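Local coordinates for protein glycoside hydrolase family 61 (Trichoderma reesei QM6a, PDB 5O2X) that probably acts as a copper-dependent lytic polysaccharide monooxygenase of family AA9, oxidatively cleaving glycosidic bonds in cellulose or related plant polysaccharides, at residues V32-A37 and I54-N59; V154-I159 and P175-I180. All coordinates share one frame; numbering follows the deposited sequence. Where two conformers were deposited one is given.

Interaction 1: residues V32-A37 and I54-N59. With NAG (2-acetamido-2-deoxy-beta-D-glucopyranose), chain B.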
ATOM      1  N   VAL A  32      -3.204  13.715  -0.198  1.00  5.12           N
ATOM      2  CA  VAL A  32      -2.085  12.955   0.354  1.00  5.21           C
ATOM      3  C   VAL A  32      -1.711  11.768  -0.480  1.00  4.49           C
ATOM      4  O   VAL A  32      -0.633  11.205  -0.294  1.00  4.63           O
ATOM      5  CB  VAL A  32      -2.389  12.536   1.807  1.00  6.43           C
ATOM      6  CG1 VAL A  32      -2.580  13.732   2.690  1.00  6.87           C
ATOM      7  CG2 VAL A  32      -3.553  11.587   1.899  1.00  6.84           C
ATOM      8  N   GLY A  33      -2.583  11.337  -1.410  1.00  4.69           N
ATOM      9  CA  GLY A  33      -2.288  10.238  -2.312  1.00  4.37           C
ATOM     10  C   GLY A  33      -1.583  10.713  -3.556  1.00  3.89           C
ATOM     11  O   GLY A  33      -1.900  11.786  -4.088  1.00  4.65           O
ATOM     12  N   TRP A  34      -0.610   9.925  -4.033  1.00  4.05           N
ATOM     13  CA  TRP A  34       0.127  10.295  -5.244  1.00  4.04           C
ATOM     14  C   TRP A  34      -0.787  10.314  -6.471  1.00  4.22           C
ATOM     15  O   TRP A  34      -1.763   9.579  -6.581  1.00  4.46           O
ATOM     16  CB  TRP A  34       1.285   9.335  -5.445  1.00  4.12           C
ATOM     17  CG  TRP A  34       2.459   9.601  -4.512  1.00  4.12           C
ATOM     18  CD1 TRP A  34       2.406   9.909  -3.183  1.00  4.39           C
ATOM     19  CD2 TRP A  34       3.831   9.667  -4.905  1.00  4.29           C
ATOM     20  NE1 TRP A  34       3.684  10.156  -2.723  1.00  4.69           N
ATOM     21  CE2 TRP A  34       4.572  10.051  -3.764  1.00  4.63           C
ATOM     22  CE3 TRP A  34       4.503   9.528  -6.126  1.00  4.72           C
ATOM     23  CZ2 TRP A  34       5.938  10.294  -3.798  1.00  5.13           C
ATOM     24  CZ3 TRP A  34       5.865   9.755  -6.139  1.00  5.16           C
ATOM     25  CH2 TRP A  34       6.560  10.149  -5.009  1.00  5.14           C
ATOM     26  N   THR A  35      -0.432  11.190  -7.410  1.00  4.42           N
ATOM     27  CA  THR A  35      -1.111  11.190  -8.705  1.00  4.50           C
ATOM     28  C   THR A  35      -0.623  10.008  -9.523  1.00  4.81           C
ATOM     29  O   THR A  35       0.578   9.786  -9.574  1.00  6.11           O
ATOM     30  CB  THR A  35      -0.790  12.494  -9.437  1.00  5.25           C
ATOM     31  OG1 THR A  35      -1.265  13.585  -8.627  1.00  5.76           O
ATOM     32  CG2 THR A  35      -1.406  12.558 -10.824  1.00  6.26           C
ATOM     33  N   ALA A  36      -1.518   9.232 -10.105  1.00  4.95           N
ATOM     34  CA  ALA A  36      -1.121   8.078 -10.900  1.00  4.88           C
ATOM     35  C   ALA A  36      -2.131   7.868 -12.022  1.00  4.91           C
ATOM     36  O   ALA A  36      -3.245   8.399 -12.006  1.00  6.64           O
ATOM     37  CB  ALA A  36      -0.967   6.831 -10.048  1.00  5.89           C
ATOM     38  N   ALA A  37      -1.720   7.054 -12.991  1.00  4.78           N
ATOM     39  CA  ALA A  37      -2.442   6.907 -14.250  1.00  5.00           C
ATOM     40  C   ALA A  37      -3.259   5.608 -14.327  1.00  4.90           C
ATOM     41  O   ALA A  37      -3.557   5.139 -15.432  1.00  6.13           O
ATOM     42  CB  ALA A  37      -1.498   7.061 -15.422  1.00  6.05           C
ATOM     43  N   ILE A  54       6.255   0.377 -10.758  1.00  4.41           N
ATOM     44  CA  ILE A  54       5.950  -0.446  -9.564  1.00  4.26           C
ATOM     45  C   ILE A  54       6.040   0.363  -8.283  1.00  4.24           C
ATOM     46  O   ILE A  54       5.479  -0.059  -7.255  1.00  4.65           O
ATOM     47  CB  ILE A  54       6.899  -1.664  -9.504  1.00  4.44           C
ATOM     48  CG1 ILE A  54       6.416  -2.725  -8.506  1.00  4.77           C
ATOM     49  CG2 ILE A  54       8.345  -1.255  -9.171  1.00  4.85           C
ATOM     50  CD1 ILE A  54       5.005  -3.240  -8.714  1.00  5.01           C
ATOM     51  N   ILE A  55       6.726   1.510  -8.296  1.00  4.15           N
ATOM     52  CA  ILE A  55       6.983   2.213  -7.039  1.00  4.46           C
ATOM     53  C   ILE A  55       5.695   2.723  -6.430  1.00  4.30           C
ATOM     54  O   ILE A  55       5.334   2.405  -5.296  1.00  4.37           O
ATOM     55  CB  ILE A  55       8.013   3.335  -7.266  1.00  4.82           C
ATOM     56  CG1 ILE A  55       9.346   2.774  -7.827  1.00  5.51           C
ATOM     57  CG2 ILE A  55       8.238   4.083  -5.971  1.00  5.70           C
ATOM     58  CD1 ILE A  55      10.232   3.855  -8.408  1.00  5.91           C
ATOM     59  N   CYS A  56       4.955   3.539  -7.190  1.00  4.20           N
ATOM     60  CA  CYS A  56       3.718   4.188  -6.760  1.00  4.15           C
ATOM     61  C   CYS A  56       2.617   4.103  -7.832  1.00  3.84           C
ATOM     62  O   CYS A  56       1.689   4.919  -7.844  1.00  4.15           O
ATOM     63  CB  CYS A  56       3.958   5.627  -6.329  1.00  4.29           C
ATOM     64  SG  CYS A  56       4.908   5.771  -4.788  1.00  4.67           S
ATOM     65  N   HIS A  57       2.694   3.092  -8.694  1.00  3.95           N
ATOM     66  CA  HIS A  57       1.708   2.864  -9.764  1.00  3.94           C
ATOM     67  C   HIS A  57       2.087   3.713 -10.997  1.00  4.05           C
ATOM     68  O   HIS A  57       3.056   4.477 -11.016  1.00  4.22           O
ATOM     69  CB  HIS A  57       0.260   2.983  -9.314  1.00  4.29           C
ATOM     70  CG  HIS A  57      -0.661   1.962  -9.933  1.00  4.17           C
ATOM     71  ND1 HIS A  57      -0.729   1.778 -11.304  1.00  4.44           N
ATOM     72  CD2 HIS A  57      -1.557   1.130  -9.357  1.00  4.56           C
ATOM     73  CE1 HIS A  57      -1.637   0.843 -11.520  1.00  4.48           C
ATOM     74  NE2 HIS A  57      -2.154   0.432 -10.357  1.00  4.35           N
ATOM     75  N   LYS A  58       1.297   3.531 -12.074  1.00  4.45           N
ATOM     76  CA  LYS A  58       1.701   4.014 -13.386  0.74  4.78           C
ATOM     77  C   LYS A  58       1.910   5.520 -13.428  1.00  4.61           C
ATOM     78  O   LYS A  58       1.070   6.322 -13.046  1.00  5.06           O
ATOM     79  CB  LYS A  58       0.667   3.601 -14.432  0.74  5.85           C
ATOM     80  CG  LYS A  58       0.665   2.123 -14.674  0.74  6.68           C
ATOM     81  CD  LYS A  58      -0.395   1.750 -15.737  0.74  7.85           C
ATOM     82  CE  LYS A  58      -0.456   0.269 -15.978  0.74  8.72           C
ATOM     83  NZ  LYS A  58      -1.460  -0.034 -17.032  0.74 10.75           N
ATOM     84  N   ASN A  59       3.087   5.898 -13.944  1.00  4.69           N
ATOM     85  CA  ASN A  59       3.429   7.290 -14.198  1.00  5.01           C
ATOM     86  C   ASN A  59       3.298   8.136 -12.953  1.00  4.96           C
ATOM     87  O   ASN A  59       3.109   9.337 -13.046  1.00  5.79           O
ATOM     88  CB  ASN A  59       2.586   7.867 -15.348  1.00  5.88           C
ATOM     89  CG  ASN A  59       2.860   7.210 -16.633  1.00  6.29           C
ATOM     90  OD1 ASN A  59       3.800   6.446 -16.780  1.00  7.78           O
ATOM     91  ND2 ASN A  59       2.037   7.556 -17.633  1.00  7.62           N
TER
HETATM   92  C1  NAG B 301       2.272   7.088 -18.954  1.00  8.25           C
HETATM   93  C2  NAG B 301       0.984   7.061 -19.774  1.00  8.52           C
HETATM   94  C3  NAG B 301       1.357   6.687 -21.215  1.00  9.33           C
HETATM   95  C4  NAG B 301       2.424   7.582 -21.778  1.00 10.27           C
HETATM   96  C5  NAG B 301       3.609   7.650 -20.848  1.00  9.61           C
HETATM   97  C6  NAG B 301       4.702   8.662 -21.263  1.00 10.81           C
HETATM   98  C7  NAG B 301      -1.181   6.203 -19.017  1.00  9.13           C
HETATM   99  C8  NAG B 301      -1.957   4.995 -18.576  1.00 10.36           C
HETATM  100  N2  NAG B 301       0.093   6.032 -19.249  1.00  8.99           N
HETATM  101  O3  NAG B 301       0.169   6.773 -22.040  1.00 11.60           O
HETATM  102  O4  NAG B 301       2.832   7.135 -23.078  1.00 12.95           O
HETATM  103  O5  NAG B 301       3.173   8.025 -19.554  1.00  9.25           O
HETATM  104  O6  NAG B 301       4.139   9.911 -21.616  0.64 11.89           O
HETATM  105  O7  NAG B 301      -1.724   7.286 -19.144  1.00 11.35           O

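Interaction 2: residues V154-I159 and P175-I180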
ATOM      1  N   VAL A 154       6.977   8.164   2.580  1.00  4.30           N
ATOM      2  CA  VAL A 154       5.963   7.637   1.674  1.00  4.31           C
ATOM      3  C   VAL A 154       5.502   6.294   2.262  1.00  4.26           C
ATOM      4  O   VAL A 154       6.310   5.398   2.516  1.00  5.06           O
ATOM      5  CB  VAL A 154       6.491   7.462   0.263  1.00  4.54           C
ATOM      6  CG1 VAL A 154       5.475   6.731  -0.614  1.00  5.09           C
ATOM      7  CG2 VAL A 154       6.784   8.820  -0.359  1.00  5.23           C
ATOM      8  N   LEU A 155       4.184   6.191   2.424  1.00  4.24           N
ATOM      9  CA  LEU A 155       3.490   4.968   2.828  1.00  4.35           C
ATOM     10  C   LEU A 155       2.989   4.315   1.531  1.00  4.08           C
ATOM     11  O   LEU A 155       2.186   4.918   0.819  1.00  4.61           O
ATOM     12  CB  LEU A 155       2.359   5.330   3.775  1.00  4.81           C
ATOM     13  CG  LEU A 155       1.309   4.315   4.114  1.00  6.12           C
ATOM     14  CD1 LEU A 155       1.928   3.150   4.781  1.00  7.17           C
ATOM     15  CD2 LEU A 155       0.228   4.957   4.977  1.00  7.06           C
ATOM     16  N   ARG A 156       3.483   3.124   1.240  1.00  4.17           N
ATOM     17  CA  ARG A 156       3.149   2.377   0.040  1.00  3.84           C
ATOM     18  C   ARG A 156       2.353   1.170   0.467  1.00  4.00           C
ATOM     19  O   ARG A 156       2.887   0.205   1.009  1.00  4.53           O
ATOM     20  CB  ARG A 156       4.423   1.983  -0.709  1.00  4.01           C
ATOM     21  CG  ARG A 156       4.208   1.210  -1.994  1.00  4.24           C
ATOM     22  CD  ARG A 156       5.533   0.739  -2.578  1.00  4.47           C
ATOM     23  NE  ARG A 156       5.401   0.015  -3.840  1.00  4.57           N
ATOM     24  CZ  ARG A 156       4.976  -1.235  -3.955  1.00  4.39           C
ATOM     25  NH1 ARG A 156       4.724  -1.952  -2.864  1.00  5.05           N
ATOM     26  NH2 ARG A 156       4.785  -1.781  -5.147  1.00  4.40           N
ATOM     27  N   HIS A 157       1.031   1.245   0.215  1.00  3.80           N
ATOM     28  CA  HIS A 157       0.085   0.161   0.516  1.00  3.80           C
ATOM     29  C   HIS A 157      -0.183  -0.612  -0.759  1.00  4.01           C
ATOM     30  O   HIS A 157      -0.254  -0.015  -1.838  1.00  5.23           O
ATOM     31  CB  HIS A 157      -1.201   0.824   1.025  1.00  4.11           C
ATOM     32  CG  HIS A 157      -2.339  -0.116   1.208  1.00  4.40           C
ATOM     33  ND1 HIS A 157      -2.441  -1.054   2.199  1.00  4.50           N
ATOM     34  CD2 HIS A 157      -3.463  -0.308   0.465  1.00  5.55           C
ATOM     35  CE1 HIS A 157      -3.573  -1.729   2.077  1.00  4.80           C
ATOM     36  NE2 HIS A 157      -4.225  -1.292   1.028  1.00  5.87           N
ATOM     37  N   GLU A 158      -0.328  -1.928  -0.692  1.00  3.54           N
ATOM     38  CA  GLU A 158      -0.461  -2.676  -1.931  1.00  3.65           C
ATOM     39  C   GLU A 158      -1.261  -3.946  -1.695  1.00  4.02           C
ATOM     40  O   GLU A 158      -1.008  -4.718  -0.772  1.00  4.53           O
ATOM     41  CB  GLU A 158       0.942  -3.044  -2.424  1.00  3.82           C
ATOM     42  CG  GLU A 158       1.028  -3.808  -3.726  1.00  4.16           C
ATOM     43  CD  GLU A 158       2.469  -4.053  -4.116  1.00  4.40           C
ATOM     44  OE1 GLU A 158       3.280  -4.328  -3.186  1.00  4.86           O
ATOM     45  OE2 GLU A 158       2.813  -3.922  -5.311  1.00  4.64           O
ATOM     46  N   ILE A 159      -2.204  -4.205  -2.614  1.00  3.88           N
ATOM     47  CA  ILE A 159      -2.843  -5.507  -2.768  1.00  4.00           C
ATOM     48  C   ILE A 159      -2.199  -6.160  -3.981  1.00  4.00           C
ATOM     49  O   ILE A 159      -1.949  -5.505  -4.994  1.00  4.26           O
ATOM     50  CB  ILE A 159      -4.370  -5.390  -3.021  1.00  4.62           C
ATOM     51  CG1 ILE A 159      -5.088  -4.597  -1.931  1.00  4.73           C
ATOM     52  CG2 ILE A 159      -4.968  -6.783  -3.128  1.00  5.67           C
ATOM     53  CD1 ILE A 159      -6.544  -4.352  -2.240  1.00  5.37           C
ATOM     54  N   PRO A 175      -0.270  -0.995  -6.155  1.00  3.75           N
ATOM     55  CA  PRO A 175       0.338  -0.093  -5.149  1.00  3.70           C
ATOM     56  C   PRO A 175      -0.368   1.251  -5.123  1.00  3.49           C
ATOM     57  O   PRO A 175      -0.815   1.778  -6.155  1.00  4.19           O
ATOM     58  CB  PRO A 175       1.788   0.050  -5.655  1.00  4.30           C
ATOM     59  CG  PRO A 175       1.654  -0.135  -7.160  1.00  4.31           C
ATOM     60  CD  PRO A 175       0.600  -1.201  -7.317  1.00  4.09           C
ATOM     61  N   GLN A 176      -0.379   1.830  -3.915  1.00  3.51           N
ATOM     62  CA  GLN A 176      -0.983   3.146  -3.665  1.00  3.68           C
ATOM     63  C   GLN A 176      -0.081   3.854  -2.640  1.00  3.96           C
ATOM     64  O   GLN A 176       0.114   3.340  -1.537  1.00  4.18           O
ATOM     65  CB  GLN A 176      -2.389   2.968  -3.076  1.00  4.00           C
ATOM     66  CG  GLN A 176      -3.381   2.236  -3.982  1.00  4.09           C
ATOM     67  CD  GLN A 176      -3.986   3.139  -5.005  1.00  4.48           C
ATOM     68  OE1 GLN A 176      -5.084   3.693  -4.808  1.00  5.34           O
ATOM     69  NE2 GLN A 176      -3.295   3.337  -6.119  1.00  4.62           N
ATOM     70  N   CYS A 177       0.450   5.003  -3.036  1.00  3.83           N
ATOM     71  CA  CYS A 177       1.367   5.753  -2.179  1.00  3.84           C
ATOM     72  C   CYS A 177       0.716   6.979  -1.574  1.00  3.63           C
ATOM     73  O   CYS A 177      -0.117   7.663  -2.214  1.00  4.00           O
ATOM     74  CB  CYS A 177       2.576   6.234  -2.989  1.00  4.17           C
ATOM     75  SG  CYS A 177       3.651   4.850  -3.441  1.00  4.53           S
ATOM     76  N   PHE A 178       1.142   7.302  -0.350  1.00  3.97           N
ATOM     77  CA  PHE A 178       0.641   8.418   0.427  1.00  4.15           C
ATOM     78  C   PHE A 178       1.801   9.109   1.145  1.00  4.25           C
ATOM     79  O   PHE A 178       2.746   8.441   1.553  1.00  4.95           O
ATOM     80  CB  PHE A 178      -0.335   7.932   1.519  1.00  4.45           C
ATOM     81  CG  PHE A 178      -1.495   7.164   0.930  1.00  4.44           C
ATOM     82  CD1 PHE A 178      -2.615   7.851   0.463  1.00  4.92           C
ATOM     83  CD2 PHE A 178      -1.428   5.803   0.738  1.00  4.69           C
ATOM     84  CE1 PHE A 178      -3.619   7.189  -0.203  1.00  5.42           C
ATOM     85  CE2 PHE A 178      -2.468   5.133   0.084  1.00  5.01           C
ATOM     86  CZ  PHE A 178      -3.540   5.840  -0.371  1.00  5.36           C
ATOM     87  N   ASN A 179       1.700  10.422   1.308  1.00  4.27           N
ATOM     88  CA  ASN A 179       2.710  11.157   2.081  1.00  4.33           C
ATOM     89  C   ASN A 179       2.267  11.339   3.526  1.00  4.69           C
ATOM     90  O   ASN A 179       1.189  11.893   3.771  1.00  4.87           O
ATOM     91  CB  ASN A 179       2.926  12.563   1.499  1.00  4.71           C
ATOM     92  CG  ASN A 179       3.575  12.578   0.157  1.00  4.92           C
ATOM     93  OD1 ASN A 179       4.144  11.599  -0.332  1.00  5.15           O
ATOM     94  ND2 ASN A 179       3.541  13.784  -0.437  1.00  5.58           N
ATOM     95  N   ILE A 180       3.133  10.936   4.456  1.00  4.83           N
ATOM     96  CA  ILE A 180       2.898  11.182   5.864  1.00  4.79           C
ATOM     97  C   ILE A 180       4.097  11.913   6.490  1.00  5.25           C
ATOM     98  O   ILE A 180       5.243  11.768   6.045  1.00  5.70           O
ATOM     99  CB  ILE A 180       2.525   9.882   6.643  1.00  5.18           C
ATOM    100  CG1 ILE A 180       3.660   8.891   6.704  1.00  5.42           C
ATOM    101  CG2 ILE A 180       1.271   9.285   6.079  1.00  5.97           C
ATOM    102  CD1 ILE A 180       3.397   7.680   7.572  1.00  5.99           C
TER

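Interaction 1: residues V32-A37 and I54-N59
Trp34 and Cys56 meet through a sulfur-aromatic contact. Cys56 SG sits over one face of the indole, 4.2 Å from the centroid of the six-membered ring and 17° off its normal. A chi1 of -69°, with SG anti to the carbonyl carbon, places the sulfur over the ring; Cys56 CB separately packs 3.9 Å from Trp34 CE3. SG continues into a disulfide with Cys177, and Trp34 NE1 donates to Asn179 OD1, which probably restricts rotation of both groups.

Polar contact across the pair is carried by the backbone. Ala37 N donates to Lys58 O over 2.9 Å, and the same carbonyl receives a CA-H...O contact from Ala36 CA at 3.5 Å. Lys58 N is bound on its own side of the contact: it donates to His57 ND1 over 2.8 Å and lies in the imidazole plane. His57 NE2 reaches Gly42 O, which pins the ring at both nitrogens. His57 leaves the helix with a positive phi, and the turn carries its CB to 4.1 Å from Ala36 CB.

Apolar and glycan contacts close the outer end. Ala37 CB touches the CB atoms of Lys58 and Asn59, and it also lies 3.7 Å from NAG C7, so the N-acetyl group rests on the alanine. Asn59 ND2 is bonded covalently to NAG C1, and Thr61 completes the Asn-X-Thr sequon.

The arrangement is that of an irregular loop laid along the end of the short helix 53-56, tied by the Cys56-Cys177 disulfide to strand 172-183 of the AA9 fold and finishing in an N-glycosylation site.

Interaction 2: residues V154-I159 and P175-I180
Arg156 NH2 lies beside Pro175 and is gripped by two acceptors, Glu158 OE2 at 2.9 Å and Ile54 O. Arg156 NH1 completes an end-on salt bridge to Glu158 OE1, and both carboxylate oxygens are approached from above their plane. Pro175 CB covers one face of the guanidinium, 3.5 Å from Arg156 NH2. Extended from CG to NE, with CG anti to the backbone N (chi1 -179°), the arginine passes Cys177; Cys177 SG lies 4.0 Å from Arg156 CG, and Arg156 NE reaches Ile55 O. A leucine here would probably leave the buried Glu158 carboxylate without its countercharge and the carbonyls of Ile54 and Ile55 without these donors. Tyr199 and Asn173 also hold the carboxylate.

Beneath the side chains runs regular antiparallel pairing. Leu155 N donates to Phe178 O over 2.8 Å, nearly straight at 167°, and Phe178 N returns the bond to Leu155 O over 2.9 Å; His157 and Gln176 form the next hydrogen-bonded pair. On the Arg156 face Val154 CG1 packs 3.8 Å from Cys177 CB. On the other, Leu155 and Phe178 meet strands 74-80 and 3-9, while His157 stacks with Phe77 and bonds to Asp92 and Trp79.

This is the antiparallel hairpin of strands 151-161 and 172-183, packed against a second sheet in the immunoglobulin-like beta-sandwich of AA9 enzymes, with copper ligand Tyr174 just before Pro175.

Overall arrangement
The two contacts share a boundary, with centres about 9 Å apart. Interaction 2 is core, close to the centre of the chain, and rests on regular strand pairing with a buried ion pair; interaction 1 is partly buried, relies on one cross-segment hydrogen bond and a sulfur-aromatic contact, and runs out to a glycan. The Cys56-Cys177 disulfide joins them covalently, and Arg156 extends from interaction 2 to carbonyls of helix 53-56. Through backbone hydrogen bonds of Val32 and Trp34, loop 32-37 flanks strand 172-183, so that strand serves both contacts. The Trp34 side chain and helix 53-56 lie on the Arg156 face of the hairpin, while its Phe178 face turns into the sandwich.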